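Local coordinates for protein putative phosphomethylpyrimidine kinase (Bacteroides thetaiotaomicron, PDB 3MBH) that probably transfers phosphate from ATP to pyridoxal, in the manner of the ribokinase clan, and holds pyridoxal itself in its pocket here, at residues G20-T25 with T223-T228; S47-Y52 with H219-G224; A80-Y85 with F227-T232. All blocks are in the same frame, centred on the assembly; numbering follows the deposited sequence.

Contact 1 (G20-T25 with T223-T228). With PXL (3-hydroxy-5-(hydroxymethyl)-2-methylisonicotinaldehyde), chain G.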
loop_
_atom_site.group_PDB
_atom_site.type_symbol
_atom_site.label_atom_id
_atom_site.label_comp_id
_atom_site.label_asym_id
_atom_site.label_seq_id
_atom_site.Cartn_x
_atom_site.Cartn_y
_atom_site.Cartn_z
ATOM N N GLY A 20 17.661 -20.739 -11.864
ATOM C CA GLY A 20 17.680 -19.646 -12.772
ATOM C C GLY A 20 16.307 -19.047 -12.778
ATOM O O GLY A 20 15.308 -19.697 -12.435
ATOM N N ARG A 21 16.208 -17.813 -13.210
ATOM C CA ARG A 21 14.913 -17.205 -13.300
ATOM C C ARG A 21 14.585 -16.975 -14.769
ATOM O O ARG A 21 14.832 -15.910 -15.311
ATOM C CB ARG A 21 14.871 -15.933 -12.482
ATOM C CG ARG A 21 15.062 -16.160 -11.001
ATOM C CD ARG A 21 15.013 -14.817 -10.330
ATOM N NE ARG A 21 14.871 -14.869 -8.877
ATOM C CZ ARG A 21 15.849 -14.965 -8.000
ATOM N NH1 ARG A 21 17.104 -15.105 -8.382
ATOM N NH2 ARG A 21 15.555 -14.922 -6.695
ATOM N N VAL A 22 14.025 -18.012 -15.404
ATOM C CA VAL A 22 13.657 -17.986 -16.798
ATOM C C VAL A 22 12.261 -18.576 -16.911
ATOM O O VAL A 22 11.746 -19.183 -15.974
ATOM C CB VAL A 22 14.611 -18.816 -17.685
ATOM C CG1 VAL A 22 16.030 -18.165 -17.725
ATOM C CG2 VAL A 22 14.657 -20.325 -17.246
ATOM N N SER A 23 11.654 -18.363 -18.051
ATOM C CA SER A 23 10.521 -19.170 -18.507
ATOM C C SER A 23 9.377 -19.257 -17.452
ATOM O O SER A 23 8.987 -18.228 -16.875
ATOM C CB SER A 23 11.008 -20.520 -19.019
ATOM O OG SER A 23 11.718 -21.265 -18.032
ATOM N N LEU A 24 8.796 -20.428 -17.210
ATOM C CA LEU A 24 7.606 -20.481 -16.337
ATOM C C LEU A 24 7.818 -19.925 -14.897
ATOM O O LEU A 24 6.885 -19.351 -14.296
ATOM C CB LEU A 24 7.008 -21.917 -16.250
ATOM C CG LEU A 24 6.344 -22.375 -17.555
ATOM C CD1 LEU A 24 5.985 -23.907 -17.409
ATOM C CD2 LEU A 24 5.145 -21.528 -17.933
ATOM N N THR A 25 9.014 -20.082 -14.347
ATOM C CA THR A 25 9.264 -19.642 -12.990
ATOM C C THR A 25 9.383 -18.116 -12.937
ATOM O O THR A 25 9.470 -17.562 -11.847
ATOM C CB THR A 25 10.491 -20.299 -12.358
ATOM O OG1 THR A 25 11.647 -20.085 -13.181
ATOM C CG2 THR A 25 10.273 -21.772 -12.171
ATOM N N THR A 223 15.959 -12.247 -18.577
ATOM C CA THR A 223 15.392 -10.894 -18.547
ATOM C C THR A 223 14.396 -10.649 -19.684
ATOM O O THR A 223 13.497 -9.823 -19.548
ATOM C CB THR A 223 16.496 -9.860 -18.600
ATOM O OG1 THR A 223 17.298 -9.951 -17.401
ATOM C CG2 THR A 223 15.904 -8.457 -18.739
ATOM N N GLY A 224 14.548 -11.367 -20.800
ATOM C CA GLY A 224 13.544 -11.337 -21.866
ATOM C C GLY A 224 12.191 -11.921 -21.430
ATOM O O GLY A 224 11.147 -11.450 -21.838
ATOM N N ASP A 225 12.226 -12.951 -20.584
ATOM C CA ASP A 225 11.032 -13.507 -20.039
ATOM C C ASP A 225 10.379 -12.542 -19.052
ATOM O O ASP A 225 9.152 -12.391 -19.047
ATOM C CB ASP A 225 11.289 -14.874 -19.394
ATOM C CG ASP A 225 11.880 -15.889 -20.370
ATOM O OD1 ASP A 225 11.411 -16.001 -21.544
ATOM O OD2 ASP A 225 12.851 -16.557 -19.942
ATOM N N THR A 226 11.172 -11.851 -18.252
ATOM C CA THR A 226 10.614 -10.848 -17.331
ATOM C C THR A 226 10.029 -9.696 -18.136
ATOM O O THR A 226 8.898 -9.269 -17.894
ATOM C CB THR A 226 11.679 -10.295 -16.379
ATOM O OG1 THR A 226 12.101 -11.335 -15.525
ATOM C CG2 THR A 226 11.136 -9.130 -15.540
ATOM N N PHE A 227 10.788 -9.216 -19.109
ATOM C CA PHE A 227 10.325 -8.154 -19.990
ATOM C C PHE A 227 8.975 -8.459 -20.682
ATOM O O PHE A 227 8.047 -7.661 -20.656
ATOM C CB PHE A 227 11.384 -7.841 -21.063
ATOM C CG PHE A 227 10.964 -6.759 -22.022
ATOM C CD1 PHE A 227 11.177 -5.439 -21.723
ATOM C CD2 PHE A 227 10.326 -7.074 -23.222
ATOM C CE1 PHE A 227 10.745 -4.432 -22.600
ATOM C CE2 PHE A 227 9.890 -6.070 -24.113
ATOM C CZ PHE A 227 10.113 -4.765 -23.804
ATOM N N THR A 228 8.902 -9.626 -21.301
ATOM C CA THR A 228 7.733 -10.014 -22.086
ATOM C C THR A 228 6.547 -10.302 -21.192
ATOM O O THR A 228 5.418 -9.936 -21.556
ATOM C CB THR A 228 8.066 -11.159 -23.122
ATOM O OG1 THR A 228 9.183 -10.718 -23.915
ATOM C CG2 THR A 228 6.818 -11.501 -24.023
HETATM O OP4 PXL G . 13.847 -17.186 -22.308
HETATM C C5A PXL G . 15.183 -17.476 -21.927
HETATM C C5 PXL G . 15.291 -18.971 -21.606
HETATM C C6 PXL G . 14.227 -19.811 -21.344
HETATM N N1 PXL G . 14.396 -21.111 -21.101
HETATM C C2 PXL G . 15.575 -21.762 -21.026
HETATM C C3 PXL G . 16.787 -20.968 -21.268
HETATM C C4 PXL G . 16.609 -19.532 -21.593
HETATM C C4A PXL G . 17.711 -18.596 -21.804
HETATM O O4A PXL G . 18.759 -19.033 -21.447
HETATM O O3 PXL G . 18.031 -21.472 -21.281
HETATM C C2A PXL G . 15.521 -23.240 -20.675
HETATM O O HOH W 1 14.158 -13.127 -14.978
#
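One carboxylate oxygen, Asp-225 OD2, serves two donors at once: the backbone N-H of Ser-23 and the hydroxymethyl group of bound pyridoxal. The bond from Ser-23 N to Asp-225 OD2 is 2.9 Å long and nearly straight at 165°, yet it reaches the oxygen from above the carboxylate plane, 66° out of it. The pyridoxal hydroxyl OP4 gives its proton to the same Asp-225 OD2 over 2.6 Å, and Asp-225 OD1 lies 2.8 Å from OP4, so both oxygens crowd round that alcohol. With CG anti to the carbonyl carbon (chi1 -58°), Asp-225 carries its carboxylate from the first turn of helix 223-236 to the backbone N of Ser-23. Val-22 lies over one face of the pyridine ring, Val-22 CB 3.8 Å from pyridoxal C6 and Val-22 CG2 3.9 Å from pyridoxal N1. The Ser-23 hydroxyl OG instead turns to Asp-15. Farther along, a water bridges the segments, donating to Arg-21 O and bonded to Thr-226 OG1. Thr-25 OG1 donates to Val-22 O in the carbonyl plane at 2.9 Å, bracing the bend that leads into helix 24-33. Gly-222 to Asp-225 spell the Gly-Thr-Gly-Asp motif of pyridoxal kinases and related ribokinase-like enzymes, whose aspartate is held to be the catalytic base. The short bond to OP4, the hydroxyl a pyridoxal kinase phosphorylates, is consistent with Asp-225 having the same task, its carboxylate steadied by Ser-23.

Contact 2 (S47-Y52 with H219-G224). With PXL (3-hydroxy-5-(hydroxymethyl)-2-methylisonicotinaldehyde), chain G.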
loop_
_atom_site.group_PDB
_atom_site.type_symbol
_atom_site.label_atom_id
_atom_site.label_comp_id
_atom_site.label_asym_id
_atom_site.label_seq_id
_atom_site.Cartn_x
_atom_site.Cartn_y
_atom_site.Cartn_z
ATOM N N SER A 47 16.738 -28.783 -15.193
ATOM C CA SER A 47 17.253 -28.514 -13.866
ATOM C C SER A 47 17.516 -27.007 -13.648
ATOM O O SER A 47 17.432 -26.482 -12.503
ATOM C CB SER A 47 18.562 -29.291 -13.665
ATOM O OG SER A 47 19.578 -28.934 -14.606
ATOM N N ASN A 48 17.860 -26.340 -14.748
ATOM C CA ASN A 48 18.288 -24.957 -14.749
ATOM C C ASN A 48 18.401 -24.459 -16.181
ATOM O O ASN A 48 18.454 -25.270 -17.111
ATOM C CB ASN A 48 19.639 -24.817 -14.044
ATOM C CG ASN A 48 20.702 -25.792 -14.546
ATOM O OD1 ASN A 48 20.962 -26.834 -13.915
ATOM N ND2 ASN A 48 21.374 -25.439 -15.639
ATOM N N HIS A 49 18.539 -23.147 -16.371
ATOM C CA HIS A 49 18.583 -22.632 -17.739
ATOM C C HIS A 49 19.868 -23.070 -18.455
ATOM O O HIS A 49 20.831 -23.567 -17.826
ATOM C CB HIS A 49 18.351 -21.098 -17.803
ATOM C CG HIS A 49 19.402 -20.285 -17.104
ATOM N ND1 HIS A 49 20.734 -20.321 -17.452
ATOM C CD2 HIS A 49 19.307 -19.430 -16.066
ATOM C CE1 HIS A 49 21.407 -19.505 -16.656
ATOM N NE2 HIS A 49 20.566 -18.963 -15.796
ATOM N N THR A 50 19.870 -22.909 -19.784
ATOM C CA THR A 50 20.974 -23.401 -20.634
ATOM C C THR A 50 22.197 -22.477 -20.745
ATOM O O THR A 50 23.118 -22.749 -21.516
ATOM C CB THR A 50 20.445 -23.728 -22.038
ATOM O OG1 THR A 50 19.963 -22.532 -22.659
ATOM C CG2 THR A 50 19.333 -24.767 -21.967
ATOM N N GLN A 51 22.238 -21.394 -19.979
ATOM C CA GLN A 51 23.440 -20.560 -19.890
ATOM C C GLN A 51 24.341 -20.948 -18.697
ATOM O O GLN A 51 25.402 -20.397 -18.486
ATOM C CB GLN A 51 23.077 -19.090 -19.885
ATOM C CG GLN A 51 22.269 -18.647 -21.131
ATOM C CD GLN A 51 22.084 -17.143 -21.229
ATOM O OE1 GLN A 51 23.073 -16.406 -21.270
ATOM N NE2 GLN A 51 20.826 -16.674 -21.336
ATOM N N TYR A 52 23.907 -21.906 -17.894
ATOM C CA TYR A 52 24.830 -22.601 -17.014
ATOM C C TYR A 52 25.682 -23.601 -17.840
ATOM O O TYR A 52 25.315 -24.013 -18.968
ATOM C CB TYR A 52 24.042 -23.327 -15.895
ATOM C CG TYR A 52 23.582 -22.449 -14.732
ATOM C CD1 TYR A 52 24.458 -22.073 -13.740
ATOM C CD2 TYR A 52 22.274 -22.022 -14.637
ATOM C CE1 TYR A 52 24.048 -21.303 -12.677
ATOM C CE2 TYR A 52 21.848 -21.232 -13.588
ATOM C CZ TYR A 52 22.731 -20.884 -12.607
ATOM O OH TYR A 52 22.306 -20.127 -11.579
ATOM N N HIS A 219 23.447 -9.617 -19.371
ATOM C CA HIS A 219 24.166 -10.110 -18.188
ATOM C C HIS A 219 23.293 -10.976 -17.259
ATOM O O HIS A 219 23.842 -11.659 -16.391
ATOM C CB HIS A 219 24.713 -8.944 -17.382
ATOM C CG HIS A 219 25.830 -8.231 -18.054
ATOM N ND1 HIS A 219 26.624 -7.321 -17.396
ATOM C CD2 HIS A 219 26.306 -8.304 -19.321
ATOM C CE1 HIS A 219 27.545 -6.859 -18.227
ATOM N NE2 HIS A 219 27.369 -7.436 -19.403
ATOM N N TYR A 220 21.963 -10.931 -17.405
ATOM C CA TYR A 220 21.040 -11.654 -16.496
ATOM C C TYR A 220 20.055 -12.518 -17.292
ATOM O O TYR A 220 19.028 -12.010 -17.748
ATOM C CB TYR A 220 20.257 -10.708 -15.583
ATOM C CG TYR A 220 21.138 -9.748 -14.830
ATOM C CD1 TYR A 220 21.647 -10.072 -13.617
ATOM C CD2 TYR A 220 21.451 -8.518 -15.365
ATOM C CE1 TYR A 220 22.511 -9.186 -12.941
ATOM C CE2 TYR A 220 22.260 -7.687 -14.743
ATOM C CZ TYR A 220 22.768 -7.999 -13.516
ATOM O OH TYR A 220 23.591 -7.101 -12.921
ATOM N N PRO A 221 20.337 -13.826 -17.394
ATOM C CA PRO A 221 19.525 -14.739 -18.141
ATOM C C PRO A 221 18.090 -14.657 -17.666
ATOM O O PRO A 221 17.854 -14.482 -16.458
ATOM C CB PRO A 221 20.124 -16.091 -17.779
ATOM C CG PRO A 221 21.569 -15.758 -17.576
ATOM C CD PRO A 221 21.423 -14.538 -16.715
ATOM N N GLY A 222 17.177 -14.711 -18.635
ATOM C CA GLY A 222 15.756 -14.666 -18.411
ATOM C C GLY A 222 15.162 -13.284 -18.340
ATOM O O GLY A 222 13.984 -13.148 -18.069
ATOM N N THR A 223 15.959 -12.247 -18.577
ATOM C CA THR A 223 15.392 -10.894 -18.547
ATOM C C THR A 223 14.396 -10.649 -19.684
ATOM O O THR A 223 13.497 -9.823 -19.548
ATOM C CB THR A 223 16.496 -9.860 -18.600
ATOM O OG1 THR A 223 17.298 -9.951 -17.401
ATOM C CG2 THR A 223 15.904 -8.457 -18.739
ATOM N N GLY A 224 14.548 -11.367 -20.800
ATOM C CA GLY A 224 13.544 -11.337 -21.866
ATOM C C GLY A 224 12.191 -11.921 -21.430
ATOM O O GLY A 224 11.147 -11.450 -21.838
HETATM O OP4 PXL G . 13.847 -17.186 -22.308
HETATM C C5A PXL G . 15.183 -17.476 -21.927
HETATM C C5 PXL G . 15.291 -18.971 -21.606
HETATM C C6 PXL G . 14.227 -19.811 -21.344
HETATM N N1 PXL G . 14.396 -21.111 -21.101
HETATM C C2 PXL G . 15.575 -21.762 -21.026
HETATM C C3 PXL G . 16.787 -20.968 -21.268
HETATM C C4 PXL G . 16.609 -19.532 -21.593
HETATM C C4A PXL G . 17.711 -18.596 -21.804
HETATM O O4A PXL G . 18.759 -19.033 -21.447
HETATM O O3 PXL G . 18.031 -21.472 -21.281
HETATM C C2A PXL G . 15.521 -23.240 -20.675
#
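Pro-221 lays its CB over one face of the His-49 imidazole, a CH-pi contact 3.8 Å from the ring centroid and 23° off the normal; this is the tight part of the contact. The closest atoms are Pro-221 CB and His-49 NE2 at 3.5 Å, and Tyr-52 CD2 presses on the opposite face, so the imidazole is sandwiched. Its rotation is fixed as well: Gln-51 N donates to His-49 ND1 in the ring plane, 3.1 Å away, and NE2 is bonded to the carbonyl of Arg-267. ND1 accepts and NE2 faces a carbonyl, which suggests that the proton sits on NE2. The Gln-51 side is looser and partly open to solvent. Its extended chain crosses Pro-221, with Gln-51 NE2 3.7 Å from Pro-221 CB, and spends an N-H of that amide on the pyridoxal aldehyde, from Gln-51 NE2 to O4A at 3.1 Å and 165°. The pyridoxal oxygen O3 is gripped harder: it takes the N-H of Thr-50, with Thr-50 N 2.8 Å away, and shares a short hydrogen bond of 2.6 Å with Thr-50 OG1. Behind Pro-221, the backbone bond from Thr-223 N to Tyr-220 O closes the type II turn into helix 223-236. The 47-52 loop thus reads two groups of the ligand together, fixing the 3-oxygen by two bonds from Thr-50 and holding the aldehyde through Gln-51.

Contact 3 (A80-Y85 with F227-T232). With PXL (3-hydroxy-5-(hydroxymethyl)-2-methylisonicotinaldehyde), chain G.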
loop_
_atom_site.group_PDB
_atom_site.type_symbol
_atom_site.label_atom_id
_atom_site.label_comp_id
_atom_site.label_asym_id
_atom_site.label_seq_id
_atom_site.Cartn_x
_atom_site.Cartn_y
_atom_site.Cartn_z
ATOM N N ALA A 80 -5.342 -14.929 -23.460
ATOM C CA ALA A 80 -4.090 -14.703 -24.121
ATOM C C ALA A 80 -3.294 -15.968 -24.209
ATOM O O ALA A 80 -3.528 -16.872 -23.445
ATOM C CB ALA A 80 -3.300 -13.634 -23.415
ATOM N N ILE A 81 -2.377 -16.018 -25.174
ATOM C CA ILE A 81 -1.424 -17.115 -25.347
ATOM C C ILE A 81 -0.049 -16.466 -25.511
ATOM O O ILE A 81 0.140 -15.562 -26.339
ATOM C CB ILE A 81 -1.698 -18.004 -26.587
ATOM C CG1 ILE A 81 -3.103 -18.597 -26.497
ATOM C CG2 ILE A 81 -0.572 -19.106 -26.734
ATOM C CD1 ILE A 81 -3.584 -19.378 -27.692
ATOM N N TYR A 82 0.892 -16.932 -24.673
ATOM C CA TYR A 82 2.199 -16.308 -24.571
ATOM C C TYR A 82 3.218 -17.408 -24.647
ATOM O O TYR A 82 3.322 -18.250 -23.739
ATOM C CB TYR A 82 2.265 -15.509 -23.249
ATOM C CG TYR A 82 3.621 -15.084 -22.736
ATOM C CD1 TYR A 82 4.716 -14.941 -23.583
ATOM C CD2 TYR A 82 3.797 -14.751 -21.395
ATOM C CE1 TYR A 82 5.948 -14.604 -23.092
ATOM C CE2 TYR A 82 5.033 -14.385 -20.903
ATOM C CZ TYR A 82 6.093 -14.279 -21.740
ATOM O OH TYR A 82 7.347 -13.927 -21.282
ATOM N N THR A 83 4.043 -17.332 -25.676
ATOM C CA THR A 83 5.007 -18.359 -25.942
ATOM C C THR A 83 6.417 -17.868 -25.738
ATOM O O THR A 83 6.717 -16.688 -25.951
ATOM C CB THR A 83 4.878 -18.917 -27.413
ATOM O OG1 THR A 83 5.458 -18.003 -28.360
ATOM C CG2 THR A 83 3.464 -19.178 -27.753
ATOM N N GLY A 84 7.308 -18.802 -25.404
ATOM C CA GLY A 84 8.728 -18.519 -25.301
ATOM C C GLY A 84 9.601 -19.694 -25.718
ATOM O O GLY A 84 9.523 -20.216 -26.894
ATOM N N TYR A 85 10.488 -20.082 -24.822
ATOM C CA TYR A 85 11.426 -21.161 -25.105
ATOM C C TYR A 85 10.665 -22.454 -25.439
ATOM O O TYR A 85 9.898 -22.928 -24.658
ATOM C CB TYR A 85 12.362 -21.350 -23.914
ATOM C CG TYR A 85 13.495 -22.353 -24.089
ATOM C CD1 TYR A 85 13.241 -23.724 -24.052
ATOM C CD2 TYR A 85 14.818 -21.932 -24.320
ATOM C CE1 TYR A 85 14.247 -24.644 -24.212
ATOM C CE2 TYR A 85 15.823 -22.855 -24.458
ATOM C CZ TYR A 85 15.523 -24.222 -24.422
ATOM O OH TYR A 85 16.505 -25.165 -24.552
ATOM N N PHE A 227 10.788 -9.216 -19.109
ATOM C CA PHE A 227 10.325 -8.154 -19.990
ATOM C C PHE A 227 8.975 -8.459 -20.682
ATOM O O PHE A 227 8.047 -7.661 -20.656
ATOM C CB PHE A 227 11.384 -7.841 -21.063
ATOM C CG PHE A 227 10.964 -6.759 -22.022
ATOM C CD1 PHE A 227 11.177 -5.439 -21.723
ATOM C CD2 PHE A 227 10.326 -7.074 -23.222
ATOM C CE1 PHE A 227 10.745 -4.432 -22.600
ATOM C CE2 PHE A 227 9.890 -6.070 -24.113
ATOM C CZ PHE A 227 10.113 -4.765 -23.804
ATOM N N THR A 228 8.902 -9.626 -21.301
ATOM C CA THR A 228 7.733 -10.014 -22.086
ATOM C C THR A 228 6.547 -10.302 -21.192
ATOM O O THR A 228 5.418 -9.936 -21.556
ATOM C CB THR A 228 8.066 -11.159 -23.122
ATOM O OG1 THR A 228 9.183 -10.718 -23.915
ATOM C CG2 THR A 228 6.818 -11.501 -24.023
ATOM N N SER A 229 6.800 -10.853 -19.993
ATOM C CA SER A 229 5.736 -11.104 -19.010
ATOM C C SER A 229 5.095 -9.757 -18.560
ATOM O O SER A 229 3.848 -9.623 -18.527
ATOM C CB SER A 229 6.284 -11.837 -17.771
ATOM O OG SER A 229 6.587 -13.191 -18.041
ATOM N N VAL A 230 5.934 -8.744 -18.301
ATOM C CA VAL A 230 5.386 -7.433 -17.913
ATOM C C VAL A 230 4.665 -6.773 -19.082
ATOM O O VAL A 230 3.573 -6.224 -18.914
ATOM C CB VAL A 230 6.415 -6.512 -17.255
ATOM C CG1 VAL A 230 5.720 -5.163 -16.940
ATOM C CG2 VAL A 230 7.006 -7.184 -15.968
ATOM N N ILE A 231 5.230 -6.883 -20.281
ATOM C CA ILE A 231 4.549 -6.355 -21.473
ATOM C C ILE A 231 3.142 -6.984 -21.645
ATOM O O ILE A 231 2.155 -6.272 -21.853
ATOM C CB ILE A 231 5.382 -6.499 -22.770
ATOM C CG1 ILE A 231 6.635 -5.624 -22.672
ATOM C CG2 ILE A 231 4.524 -6.135 -24.043
ATOM C CD1 ILE A 231 6.471 -4.098 -22.871
ATOM N N THR A 232 3.051 -8.295 -21.511
ATOM C CA THR A 232 1.792 -8.997 -21.680
ATOM C C THR A 232 0.784 -8.579 -20.654
ATOM O O THR A 232 -0.365 -8.260 -21.002
ATOM C CB THR A 232 2.032 -10.499 -21.543
ATOM O OG1 THR A 232 2.942 -10.865 -22.570
ATOM C CG2 THR A 232 0.748 -11.306 -21.701
HETATM O OP4 PXL G . 13.847 -17.186 -22.308
HETATM C C5A PXL G . 15.183 -17.476 -21.927
HETATM C C5 PXL G . 15.291 -18.971 -21.606
HETATM C C6 PXL G . 14.227 -19.811 -21.344
HETATM N N1 PXL G . 14.396 -21.111 -21.101
HETATM C C2 PXL G . 15.575 -21.762 -21.026
HETATM C C3 PXL G . 16.787 -20.968 -21.268
HETATM C C4 PXL G . 16.609 -19.532 -21.593
HETATM C C4A PXL G . 17.711 -18.596 -21.804
HETATM O O4A PXL G . 18.759 -19.033 -21.447
HETATM O O3 PXL G . 18.031 -21.472 -21.281
HETATM C C2A PXL G . 15.521 -23.240 -20.675
#
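Tyr-82 pushes its ring against the helix segment 227-232, where the Thr-228 methyl CG2 meets it obliquely, 3.4 Å from Tyr-82 CE1. Thr-232 OG1, itself bonded to Thr-228 O, stands over one face, 4.1 Å from CD2 of Tyr-82, and Ser-229 OG lies at the ring edge and turns to Asp-225 O. With CG anti to N (chi1 164°), the Tyr-82 ring reaches out from the strand, and its OH makes a weak hydrogen bond to that same Asp-225 carbonyl. Beyond the strand end, Tyr-85 lays its ring across the N1-C2 edge of the pyridine, on the side opposite Val-22: Tyr-85 CD2 is 3.3 Å from pyridoxal N1, and the ligand methyl C2A sits over the centre of the tyrosine ring. Replacing Tyr-85 by an alanine would probably leave C2A and the N1-C2 edge without their cover. Strand 80-83 runs nearly antiparallel to the helix segment, at 168° with 10.3 Å between axes. It pairs with strands 9-17 and 108-111 in the central, largely parallel sheet of a ribokinase-like alpha/beta fold, and helix 223-236 covers one face through Tyr-82, with helices 24-33 and 241-257 packed against it.

Overall arrangement
From the N terminus the chain leaves strand 9-17 and passes 20-25, then the 47-52 loop, then strand 80-83 with its continuation to Tyr-85; all three are met much later by one continuous run, 219-232. Contact 1 closes a loop of almost 200 residues, contact 2 a shorter one, contact 3 the shortest. Contacts 2 and 3 cross, whereas contacts 1 and 2 share Thr-223 and Gly-224, and contacts 1 and 3 share Phe-227 and Thr-228. Helix 223-236 and its approach are thus tied successively to the pocket loop, the start of helix 24-33 and the central sheet. All three contacts reach pyridoxal, and their centres lie 8 to 16 Å apart.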